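Local atomic coordinates of alpha-fucosidase (Bifidobacterium bifidum, PDB entry 2EAE), a protein that hydrolyses alpha-1,2-fucosyl linkages, releasing L-fucose from glycans; this chain is the family 95 catalytic part of a longer protein. Residues 418-423 with 505-510; 575-580 with 678-683; 582-587 with 687-692. The protein carries 1 engineered substitution. All coordinates share one frame; numbering follows the deposited sequence.

Contact 1. Residues 418-423 with 505-510. With FUL (beta-L-fucopyranose), chain D; GAL (beta-D-galactopyranose), chain B.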
loop_
_atom_site.group_PDB
_atom_site.type_symbol
_atom_site.label_atom_id
_atom_site.label_comp_id
_atom_site.label_asym_id
_atom_site.label_seq_id
_atom_site.Cartn_x
_atom_site.Cartn_y
_atom_site.Cartn_z
ATOM N N PHE A 418 1.237 -2.543 -10.211
ATOM C CA PHE A 418 0.908 -1.341 -9.450
ATOM C C PHE A 418 -0.479 -0.978 -9.935
ATOM O O PHE A 418 -0.638 -0.464 -11.068
ATOM C CB PHE A 418 1.940 -0.218 -9.729
ATOM C CG PHE A 418 3.347 -0.624 -9.353
ATOM C CD1 PHE A 418 3.693 -0.811 -8.001
ATOM C CD2 PHE A 418 4.273 -0.947 -10.331
ATOM C CE1 PHE A 418 4.987 -1.238 -7.638
ATOM C CE2 PHE A 418 5.585 -1.375 -9.987
ATOM C CZ PHE A 418 5.938 -1.531 -8.639
ATOM N N HIS A 419 -1.483 -1.292 -9.109
ATOM C CA HIS A 419 -2.895 -1.158 -9.466
ATOM C C HIS A 419 -3.456 0.051 -8.735
ATOM O O HIS A 419 -3.649 0.020 -7.505
ATOM C CB HIS A 419 -3.677 -2.407 -9.064
ATOM C CG HIS A 419 -4.301 -3.140 -10.210
ATOM N ND1 HIS A 419 -5.646 -3.030 -10.532
ATOM C CD2 HIS A 419 -3.775 -4.037 -11.076
ATOM C CE1 HIS A 419 -5.907 -3.810 -11.565
ATOM N NE2 HIS A 419 -4.790 -4.434 -11.912
ATOM N N MET A 420 -3.677 1.119 -9.498
ATOM C CA MET A 420 -3.849 2.476 -8.948
ATOM C C MET A 420 -5.288 2.914 -8.897
ATOM O O MET A 420 -5.578 4.106 -8.809
ATOM C CB MET A 420 -3.011 3.507 -9.727
ATOM C CG MET A 420 -1.508 3.384 -9.575
ATOM S SD MET A 420 -0.715 5.035 -9.613
ATOM C CE MET A 420 -1.502 5.850 -11.013
ATOM N N ASN A 421 -6.215 1.962 -8.903
ATOM C CA ASN A 421 -7.620 2.335 -8.619
ATOM C C ASN A 421 -8.173 1.751 -7.305
ATOM O O ASN A 421 -9.378 1.510 -7.170
ATOM C CB ASN A 421 -8.530 2.078 -9.829
ATOM C CG ASN A 421 -8.741 0.583 -10.082
ATOM O OD1 ASN A 421 -8.115 -0.267 -9.447
ATOM N ND2 ASN A 421 -9.650 0.263 -11.030
ATOM N N VAL A 422 -7.253 1.533 -6.356
ATOM C CA VAL A 422 -7.479 1.339 -4.923
ATOM C C VAL A 422 -6.314 0.626 -4.256
ATOM O O VAL A 422 -5.989 0.897 -3.097
ATOM C CB VAL A 422 -8.777 0.605 -4.548
ATOM C CG1 VAL A 422 -8.792 -0.878 -5.086
ATOM C CG2 VAL A 422 -8.972 0.704 -3.017
ATOM N N ASN A 423 -5.706 -0.343 -4.955
ATOM C CA ASN A 423 -4.778 -1.263 -4.267
ATOM C C ASN A 423 -3.468 -0.592 -3.862
ATOM O O ASN A 423 -3.024 -0.711 -2.703
ATOM C CB ASN A 423 -4.485 -2.494 -5.131
ATOM C CG ASN A 423 -5.550 -3.567 -5.000
ATOM O OD1 ASN A 423 -6.630 -3.477 -5.606
ATOM N ND2 ASN A 423 -5.265 -4.575 -4.214
ATOM N N ALA A 505 -8.456 9.646 -12.801
ATOM C CA ALA A 505 -8.461 10.116 -11.401
ATOM C C ALA A 505 -7.578 9.246 -10.491
ATOM O O ALA A 505 -7.377 9.589 -9.323
ATOM C CB ALA A 505 -9.872 10.212 -10.872
ATOM N N ALA A 506 -6.988 8.175 -11.050
ATOM C CA ALA A 506 -5.988 7.350 -10.343
ATOM C C ALA A 506 -4.837 8.250 -9.828
ATOM O O ALA A 506 -4.379 8.113 -8.715
ATOM C CB ALA A 506 -5.449 6.256 -11.257
ATOM N N VAL A 507 -4.424 9.180 -10.650
ATOM C CA VAL A 507 -3.348 10.148 -10.306
ATOM C C VAL A 507 -3.720 11.107 -9.167
ATOM O O VAL A 507 -2.998 11.094 -8.156
ATOM C CB VAL A 507 -2.747 10.829 -11.565
ATOM C CG1 VAL A 507 -1.629 11.887 -11.179
ATOM C CG2 VAL A 507 -2.135 9.734 -12.506
ATOM N N PRO A 508 -4.824 11.899 -9.298
ATOM C CA PRO A 508 -5.378 12.618 -8.138
ATOM C C PRO A 508 -5.401 11.741 -6.884
ATOM O O PRO A 508 -4.968 12.179 -5.839
ATOM C CB PRO A 508 -6.798 12.985 -8.617
ATOM C CG PRO A 508 -6.603 13.287 -10.053
ATOM C CD PRO A 508 -5.555 12.259 -10.530
ATOM N N TRP A 509 -5.918 10.504 -6.975
ATOM C CA TRP A 509 -5.982 9.647 -5.800
ATOM C C TRP A 509 -4.616 9.355 -5.162
ATOM O O TRP A 509 -4.415 9.541 -3.939
ATOM C CB TRP A 509 -6.702 8.328 -6.147
ATOM C CG TRP A 509 -7.195 7.557 -4.947
ATOM C CD1 TRP A 509 -6.958 7.799 -3.599
ATOM C CD2 TRP A 509 -8.013 6.384 -4.998
ATOM N NE1 TRP A 509 -7.561 6.816 -2.829
ATOM C CE2 TRP A 509 -8.227 5.953 -3.658
ATOM C CE3 TRP A 509 -8.593 5.658 -6.044
ATOM C CZ2 TRP A 509 -9.005 4.842 -3.345
ATOM C CZ3 TRP A 509 -9.362 4.516 -5.723
ATOM C CH2 TRP A 509 -9.573 4.142 -4.384
ATOM N N ILE A 510 -3.696 8.845 -5.964
ATOM C CA ILE A 510 -2.349 8.514 -5.433
ATOM C C ILE A 510 -1.622 9.763 -4.872
ATOM O O ILE A 510 -0.819 9.654 -3.929
ATOM C CB ILE A 510 -1.491 7.739 -6.443
ATOM C CG1 ILE A 510 -0.414 6.892 -5.711
ATOM C CG2 ILE A 510 -0.880 8.672 -7.499
ATOM C CD1 ILE A 510 -0.956 5.688 -4.816
HETATM C C1 FUL D . -9.084 -4.199 -9.223
HETATM C C2 FUL D . -10.136 -4.957 -8.386
HETATM O O2 FUL D . -11.441 -4.780 -8.983
HETATM C C3 FUL D . -9.843 -6.465 -8.208
HETATM O O3 FUL D . -10.629 -6.976 -7.108
HETATM C C4 FUL D . -8.364 -6.715 -7.909
HETATM O O4 FUL D . -8.129 -6.114 -6.630
HETATM C C5 FUL D . -7.493 -6.036 -8.967
HETATM C C6 FUL D . -5.994 -6.186 -8.704
HETATM O O5 FUL D . -7.755 -4.639 -8.975
HETATM O O1 FUL D . -9.053 -2.789 -8.922
HETATM C C1 GAL B . -9.742 -7.312 -13.545
HETATM C C2 GAL B . -9.335 -6.129 -12.651
HETATM C C3 GAL B . -9.042 -4.881 -13.499
HETATM C C4 GAL B . -8.000 -5.247 -14.572
HETATM C C5 GAL B . -8.512 -6.433 -15.403
HETATM C C6 GAL B . -7.438 -6.888 -16.367
HETATM O O2 GAL B . -10.283 -5.879 -11.641
HETATM O O3 GAL B . -8.519 -3.902 -12.635
HETATM O O4 GAL B . -6.792 -5.603 -13.943
HETATM O O5 GAL B . -8.766 -7.520 -14.532
HETATM O O6 GAL B . -8.026 -7.798 -17.286
#
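Trp509 sets the far corner of its six-membered ring obliquely against Val422, with Trp509 CH2 3.6 Å from Val422 CB. The two side chains lie side by side and point the same way. With CG anti to the backbone N (chi1 -162°), the indole reaches from helix 506-521 to the loop.

Met420 makes the other apolar patch. Its chain bends at chi2 and chi3, which brings Met420 CE to 4.0 Å from Ala506 CB and also near Val507 CG2. Met420 SD sits 4.2 Å from Ile510 CG2.

Two loop carbonyls pack on the helix without bonding to it: Met420 O lies 3.3 Å from Ala506 CB, and Asn421 O is the same distance from Trp509 CZ3. Met420 O takes its hydrogen bond from Gln425.

The loop also carries sugar contacts. The fucose methyl C6 lies 3.6 Å over the centre of one face of the His419 ring, and galactose O3 comes at the edge of that ring. Asn421 OD1 is 2.7 Å from fucose O1, while its ND2 bonds to Glu566. This is a wall of the fucose pocket, backed by helix 506-521, probably one of the helices of the (alpha/alpha)6 barrel typical of family 95.

Contact 2. Residues 575-580 with 678-683. With FUL (beta-L-fucopyranose), chain D.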
loop_
_atom_site.group_PDB
_atom_site.type_symbol
_atom_site.label_atom_id
_atom_site.label_comp_id
_atom_site.label_asym_id
_atom_site.label_seq_id
_atom_site.Cartn_x
_atom_site.Cartn_y
_atom_site.Cartn_z
ATOM N N ASN A 575 -18.531 11.327 -12.756
ATOM C CA ASN A 575 -19.124 10.432 -11.752
ATOM C C ASN A 575 -18.585 10.892 -10.403
ATOM O O ASN A 575 -17.731 11.791 -10.353
ATOM C CB ASN A 575 -18.863 8.909 -12.027
ATOM C CG ASN A 575 -17.373 8.535 -12.053
ATOM O OD1 ASN A 575 -16.563 9.211 -11.461
ATOM N ND2 ASN A 575 -17.023 7.452 -12.761
ATOM N N THR A 576 -19.079 10.275 -9.324
ATOM C CA THR A 576 -18.756 10.708 -7.971
ATOM C C THR A 576 -17.282 10.420 -7.638
ATOM O O THR A 576 -16.642 11.222 -6.930
ATOM C CB THR A 576 -19.673 10.046 -6.998
ATOM O OG1 THR A 576 -21.013 10.411 -7.372
ATOM C CG2 THR A 576 -19.416 10.565 -5.562
ATOM N N TYR A 577 -16.784 9.301 -8.160
ATOM C CA TYR A 577 -15.370 8.888 -8.025
ATOM C C TYR A 577 -14.459 10.022 -8.473
ATOM O O TYR A 577 -13.715 10.592 -7.663
ATOM C CB TYR A 577 -15.143 7.634 -8.857
ATOM C CG TYR A 577 -13.719 7.196 -9.076
ATOM C CD1 TYR A 577 -12.954 6.691 -8.025
ATOM C CD2 TYR A 577 -13.157 7.227 -10.351
ATOM C CE1 TYR A 577 -11.622 6.213 -8.254
ATOM C CE2 TYR A 577 -11.834 6.756 -10.607
ATOM C CZ TYR A 577 -11.083 6.265 -9.530
ATOM O OH TYR A 577 -9.798 5.811 -9.754
ATOM N N GLU A 578 -14.537 10.379 -9.754
ATOM C CA GLU A 578 -13.615 11.387 -10.319
ATOM C C GLU A 578 -13.835 12.741 -9.651
ATOM O O GLU A 578 -12.879 13.426 -9.346
ATOM C CB GLU A 578 -13.822 11.533 -11.831
ATOM C CG GLU A 578 -13.446 10.308 -12.656
ATOM C CD GLU A 578 -12.063 10.400 -13.351
ATOM O OE1 GLU A 578 -11.530 11.542 -13.597
ATOM O OE2 GLU A 578 -11.538 9.306 -13.692
ATOM N N SER A 579 -15.094 13.143 -9.441
ATOM C CA SER A 579 -15.353 14.486 -8.871
ATOM C C SER A 579 -14.885 14.659 -7.412
ATOM O O SER A 579 -14.392 15.720 -7.033
ATOM C CB SER A 579 -16.827 14.853 -9.018
ATOM O OG SER A 579 -17.095 15.036 -10.415
ATOM N N SER A 580 -15.064 13.604 -6.623
ATOM C CA SER A 580 -14.619 13.533 -5.239
ATOM C C SER A 580 -13.084 13.625 -5.166
ATOM O O SER A 580 -12.506 14.341 -4.304
ATOM C CB SER A 580 -15.117 12.199 -4.620
ATOM O OG SER A 580 -16.517 12.292 -4.355
ATOM N N HIS A 678 -15.688 -2.502 -4.902
ATOM C CA HIS A 678 -15.281 -1.101 -4.879
ATOM C C HIS A 678 -16.369 -0.248 -4.249
ATOM O O HIS A 678 -17.578 -0.531 -4.370
ATOM C CB HIS A 678 -15.020 -0.567 -6.307
ATOM C CG HIS A 678 -13.806 -1.163 -6.943
ATOM N ND1 HIS A 678 -12.567 -0.566 -6.870
ATOM C CD2 HIS A 678 -13.634 -2.326 -7.615
ATOM C CE1 HIS A 678 -11.683 -1.335 -7.488
ATOM N NE2 HIS A 678 -12.310 -2.416 -7.935
ATOM N N MET A 679 -15.935 0.824 -3.626
ATOM C CA MET A 679 -16.851 1.851 -3.148
ATOM C C MET A 679 -16.278 3.186 -3.646
ATOM O O MET A 679 -15.926 4.063 -2.863
ATOM C CB MET A 679 -16.951 1.808 -1.618
ATOM C CG MET A 679 -17.436 0.416 -1.101
ATOM S SD MET A 679 -17.856 0.423 0.649
ATOM C CE MET A 679 -16.340 1.125 1.347
ATOM N N SER A 680 -16.206 3.331 -4.968
ATOM C CA SER A 680 -15.476 4.454 -5.588
ATOM C C SER A 680 -16.116 5.818 -5.355
ATOM O O SER A 680 -15.445 6.875 -5.462
ATOM C CB SER A 680 -15.292 4.166 -7.073
ATOM O OG SER A 680 -14.437 3.021 -7.214
ATOM N N HIS A 681 -17.401 5.797 -5.017
ATOM C CA HIS A 681 -18.159 7.005 -4.698
ATOM C C HIS A 681 -18.051 7.461 -3.258
ATOM O O HIS A 681 -18.585 8.522 -2.912
ATOM C CB HIS A 681 -19.645 6.851 -5.082
ATOM C CG HIS A 681 -20.350 5.714 -4.384
ATOM N ND1 HIS A 681 -19.817 4.448 -4.264
ATOM C CD2 HIS A 681 -21.557 5.667 -3.778
ATOM C CE1 HIS A 681 -20.677 3.663 -3.641
ATOM N NE2 HIS A 681 -21.742 4.382 -3.331
ATOM N N LEU A 682 -17.357 6.699 -2.404
ATOM C CA LEU A 682 -17.275 7.069 -0.981
ATOM C C LEU A 682 -15.873 7.518 -0.590
ATOM O O LEU A 682 -15.548 7.602 0.613
ATOM C CB LEU A 682 -17.703 5.890 -0.110
ATOM C CG LEU A 682 -19.141 5.403 -0.389
ATOM C CD1 LEU A 682 -19.554 4.327 0.617
ATOM C CD2 LEU A 682 -20.102 6.599 -0.285
ATOM N N LEU A 683 -15.051 7.818 -1.595
ATOM C CA LEU A 683 -13.677 8.278 -1.322
ATOM C C LEU A 683 -13.579 9.639 -0.588
ATOM O O LEU A 683 -12.578 9.925 0.068
ATOM C CB LEU A 683 -12.785 8.233 -2.556
ATOM C CG LEU A 683 -12.833 6.878 -3.266
ATOM C CD1 LEU A 683 -11.995 6.896 -4.537
ATOM C CD2 LEU A 683 -12.332 5.732 -2.303
HETATM C C1 FUL D . -9.084 -4.199 -9.223
HETATM C C2 FUL D . -10.136 -4.957 -8.386
HETATM O O2 FUL D . -11.441 -4.780 -8.983
HETATM C C3 FUL D . -9.843 -6.465 -8.208
HETATM O O3 FUL D . -10.629 -6.976 -7.108
HETATM C C4 FUL D . -8.364 -6.715 -7.909
HETATM O O4 FUL D . -8.129 -6.114 -6.630
HETATM C C5 FUL D . -7.493 -6.036 -8.967
HETATM C C6 FUL D . -5.994 -6.186 -8.704
HETATM O O5 FUL D . -7.755 -4.639 -8.975
HETATM O O1 FUL D . -9.053 -2.789 -8.922
HETATM O O HOH W 1 -16.971 10.647 -2.163
#
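Tyr577 meets the 678-683 loop with one edge of its ring: Leu683 CD1 sits near the ring plane, 3.6 Å from Tyr577 CD1, and Ser680 O also lies in plane at the edge. Ser680 CB approaches the same ring obliquely. The His681 ring turns away from the helix, with Leu682 CG of its own loop over the centre of one face. The His678 ring works at its edge, where NE2 donates a nearly straight hydrogen bond (163°) to fucose O2 at 2.7 Å.

Tyr577 CG is anti to the backbone N (chi1 168°), which lays the ring alongside Leu683, the two side chains pointing the same way. At the ring's far end the hydroxyl is hydrogen-bonded to Ser503. With an alanine in place of Tyr577, Leu683 CD1 and Ser680 CB would probably face a gap and Ser503 would lose a partner.

Backbone and aliphatic groups fill in the rest. Ser680 O is buried with no hydrogen-bond donor in the model, and receives a CA-H...O contact from Tyr577 CA at 3.3 Å. Thr576 and His681 pass at a slant, Thr576 CB being 3.7 Å from His681 CB, while the Thr576 hydroxyl bonds to Lys650 O. A water joins the two segments, donating to His681 O and lying 2.8 Å from Ser580 OG.

Asn575 N-caps helix 576-596, its OD1 accepting from Glu578 N at 2.9 Å. The capped first turn packs against the bend in the loop, and Ser680 OG ties that bend to Pro565 O. Just upstream, His678 enters the fucose pocket beside Arg677 and Trp722: a sugar-binding loop laid over the start of a helix, part of the family 95 active site.

Contact 3. Residues 582-587 with 687-692. With CA (calcium ion), chain E.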
loop_
_atom_site.group_PDB
_atom_site.type_symbol
_atom_site.label_atom_id
_atom_site.label_comp_id
_atom_site.label_asym_id
_atom_site.label_seq_id
_atom_site.Cartn_x
_atom_site.Cartn_y
_atom_site.Cartn_z
ATOM N N VAL A 582 -11.025 14.762 -7.608
ATOM C CA VAL A 582 -10.502 16.038 -8.121
ATOM C C VAL A 582 -10.757 17.141 -7.080
ATOM O O VAL A 582 -9.893 18.018 -6.894
ATOM C CB VAL A 582 -11.113 16.380 -9.507
ATOM C CG1 VAL A 582 -10.776 17.839 -9.913
ATOM C CG2 VAL A 582 -10.643 15.354 -10.569
ATOM N N TRP A 583 -11.926 17.105 -6.423
ATOM C CA TRP A 583 -12.210 18.009 -5.293
ATOM C C TRP A 583 -11.079 17.922 -4.237
ATOM O O TRP A 583 -10.519 18.963 -3.836
ATOM C CB TRP A 583 -13.586 17.742 -4.669
ATOM C CG TRP A 583 -13.965 18.749 -3.566
ATOM C CD1 TRP A 583 -14.760 19.842 -3.693
ATOM C CD2 TRP A 583 -13.544 18.709 -2.204
ATOM N NE1 TRP A 583 -14.884 20.502 -2.468
ATOM C CE2 TRP A 583 -14.147 19.815 -1.539
ATOM C CE3 TRP A 583 -12.739 17.832 -1.461
ATOM C CZ2 TRP A 583 -13.944 20.066 -0.183
ATOM C CZ3 TRP A 583 -12.536 18.090 -0.107
ATOM C CH2 TRP A 583 -13.152 19.201 0.518
ATOM N N GLN A 584 -10.727 16.701 -3.810
ATOM C CA GLN A 584 -9.647 16.505 -2.829
ATOM C C GLN A 584 -8.304 17.067 -3.309
ATOM O O GLN A 584 -7.576 17.765 -2.562
ATOM C CB GLN A 584 -9.498 15.023 -2.435
ATOM C CG GLN A 584 -8.678 14.822 -1.100
ATOM C CD GLN A 584 -9.343 15.489 0.107
ATOM O OE1 GLN A 584 -10.491 15.245 0.379
ATOM N NE2 GLN A 584 -8.607 16.330 0.820
ATOM N N MET A 585 -7.964 16.755 -4.557
ATOM C CA MET A 585 -6.752 17.267 -5.154
ATOM C C MET A 585 -6.668 18.794 -5.176
ATOM O O MET A 585 -5.629 19.376 -4.855
ATOM C CB MET A 585 -6.574 16.715 -6.562
ATOM C CG MET A 585 -5.261 17.149 -7.179
ATOM S SD MET A 585 -5.009 16.553 -8.854
ATOM C CE MET A 585 -6.433 17.217 -9.761
ATOM N N LEU A 586 -7.752 19.443 -5.563
ATOM C CA LEU A 586 -7.743 20.908 -5.574
ATOM C C LEU A 586 -7.657 21.443 -4.134
ATOM O O LEU A 586 -6.934 22.422 -3.872
ATOM C CB LEU A 586 -8.969 21.454 -6.298
ATOM C CG LEU A 586 -8.967 21.153 -7.798
ATOM C CD1 LEU A 586 -10.295 21.632 -8.404
ATOM C CD2 LEU A 586 -7.775 21.728 -8.599
ATOM N N ASN A 587 -8.342 20.765 -3.223
ATOM C CA ASN A 587 -8.308 21.135 -1.812
ATOM C C ASN A 587 -6.855 21.128 -1.331
ATOM O O ASN A 587 -6.388 22.083 -0.749
ATOM C CB ASN A 587 -9.147 20.181 -0.961
ATOM C CG ASN A 587 -9.097 20.533 0.511
ATOM O OD1 ASN A 587 -8.354 19.928 1.295
ATOM N ND2 ASN A 587 -9.867 21.525 0.889
ATOM N N PRO A 687 -10.342 7.873 1.735
ATOM C CA PRO A 687 -9.397 8.514 2.683
ATOM C C PRO A 687 -9.562 10.034 2.786
ATOM O O PRO A 687 -8.818 10.666 3.528
ATOM C CB PRO A 687 -8.013 8.219 2.060
ATOM C CG PRO A 687 -8.265 8.223 0.589
ATOM C CD PRO A 687 -9.687 7.594 0.439
ATOM N N GLY A 688 -10.514 10.597 2.053
ATOM C CA GLY A 688 -10.586 12.042 1.843
ATOM C C GLY A 688 -11.209 12.800 3.006
ATOM O O GLY A 688 -11.491 12.213 4.082
ATOM N N ASP A 689 -11.412 14.101 2.780
ATOM C CA ASP A 689 -11.841 15.019 3.836
ATOM C C ASP A 689 -13.130 15.731 3.465
ATOM O O ASP A 689 -13.507 16.695 4.122
ATOM C CB ASP A 689 -10.750 16.083 4.113
ATOM C CG ASP A 689 -9.371 15.492 4.310
ATOM O OD1 ASP A 689 -9.233 14.396 4.911
ATOM O OD2 ASP A 689 -8.391 16.142 3.850
ATOM N N LEU A 690 -13.796 15.249 2.416
ATOM C CA LEU A 690 -15.068 15.845 1.956
ATOM C C LEU A 690 -16.259 15.623 2.915
ATOM O O LEU A 690 -17.120 16.503 3.086
ATOM C CB LEU A 690 -15.390 15.328 0.564
ATOM C CG LEU A 690 -16.553 15.924 -0.243
ATOM C CD1 LEU A 690 -16.484 17.430 -0.332
ATOM C CD2 LEU A 690 -16.479 15.317 -1.627
ATOM N N ILE A 691 -16.331 14.427 3.502
ATOM C CA ILE A 691 -17.424 14.016 4.347
ATOM C C ILE A 691 -16.763 13.591 5.654
ATOM O O ILE A 691 -15.951 12.661 5.669
ATOM C CB ILE A 691 -18.199 12.832 3.716
ATOM C CG1 ILE A 691 -18.704 13.201 2.313
ATOM C CG2 ILE A 691 -19.318 12.299 4.647
ATOM C CD1 ILE A 691 -19.438 12.043 1.675
ATOM N N THR A 692 -17.057 14.325 6.740
ATOM C CA THR A 692 -16.378 14.093 8.026
ATOM C C THR A 692 -17.361 14.267 9.163
ATOM O O THR A 692 -18.470 14.773 8.952
ATOM C CB THR A 692 -15.224 15.119 8.316
ATOM O OG1 THR A 692 -15.783 16.425 8.554
ATOM C CG2 THR A 692 -14.177 15.176 7.220
HETATM CA CA CA E . -5.973 15.849 4.198
HETATM O O HOH W 2 -6.728 13.602 4.492
HETATM O O HOH W 3 -6.067 18.041 2.883
HETATM O O HOH W 4 -5.611 15.199 2.002
HETATM O O HOH W 5 -6.817 16.296 6.330
#
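Gln584 reaches from helix 576-596 to Asp689, a calcium ligand on the loop before helix 699-710, within the family 95 catalytic domain, whose core is an (alpha/alpha)6 barrel.

Two hydrogen bonds join the pair. Asp689 N donates to Gln584 OE1 at 2.8 Å, a fairly straight bond in which the donor stands well above the amide carbonyl plane rather than on a lone pair. The return bond, from Gln584 NE2 to Asp689 OD2, is 3.0 Å long but strongly bent, and so weak; NE2 has a second acceptor in Asp588. With the Asp588 bond counted in, both ends of the amide are engaged, which should hold its rotation. Amide and carboxylate stand almost perpendicular, their planes 81° apart. CG of Gln584 is anti to the backbone N (chi1 -163°), and a bend at chi2 then turns the amide to the loop. Gly688 passes close to this group, its CA 3.5 Å from Gln584 OE1; a CB here would probably crowd that oxygen.

The apolar part is a CH-pi contact. Leu690 CD1 stands over the centre of the six-membered ring of Trp583, 3.5 Å from the centroid and only 10° off the normal. The opposite face carries Asn587 CB, displaced toward the rim, and Gln584 OE1 lies in plane at the edge. Pro640 touches both Trp583 and Leu690, adding to the packing between helix and loop.

Metal coordination completes the contact. Asp689 OD2 binds the calcium ion at 2.5 Å, with Glu519 and four waters among its other ligands; the ion would probably favour the ionised carboxylate. The other oxygen, Asp689 OD1, accepts from Asn783 and stays out of the first shell. It also accepts a hydrogen bond, at 2.7 Å, from water 2, which is itself bound to the calcium.

How the contacts relate
All three contacts belong to the family 95 catalytic domain, their centres about 12 Å (contacts 1 and 2), 11 Å (2 and 3) and 15 Å (1 and 3) apart. Contact 1 closes before the others open; contacts 2 and 3 alternate along the chain, successive parts of helix 576-596 meeting successive parts of the loop before helix 699-710. Trp509 of contact 1 packs on Leu683 of contact 2 and on Pro687 of contact 3, and Glu578 probably accepts from Ala505 N. Contacts 1 and 2 supply His419, Asn421 and His678 to one fucose, while contact 3 supplies Asp689 to one of the calcium sites, so continuous packing links sugar pocket and metal site.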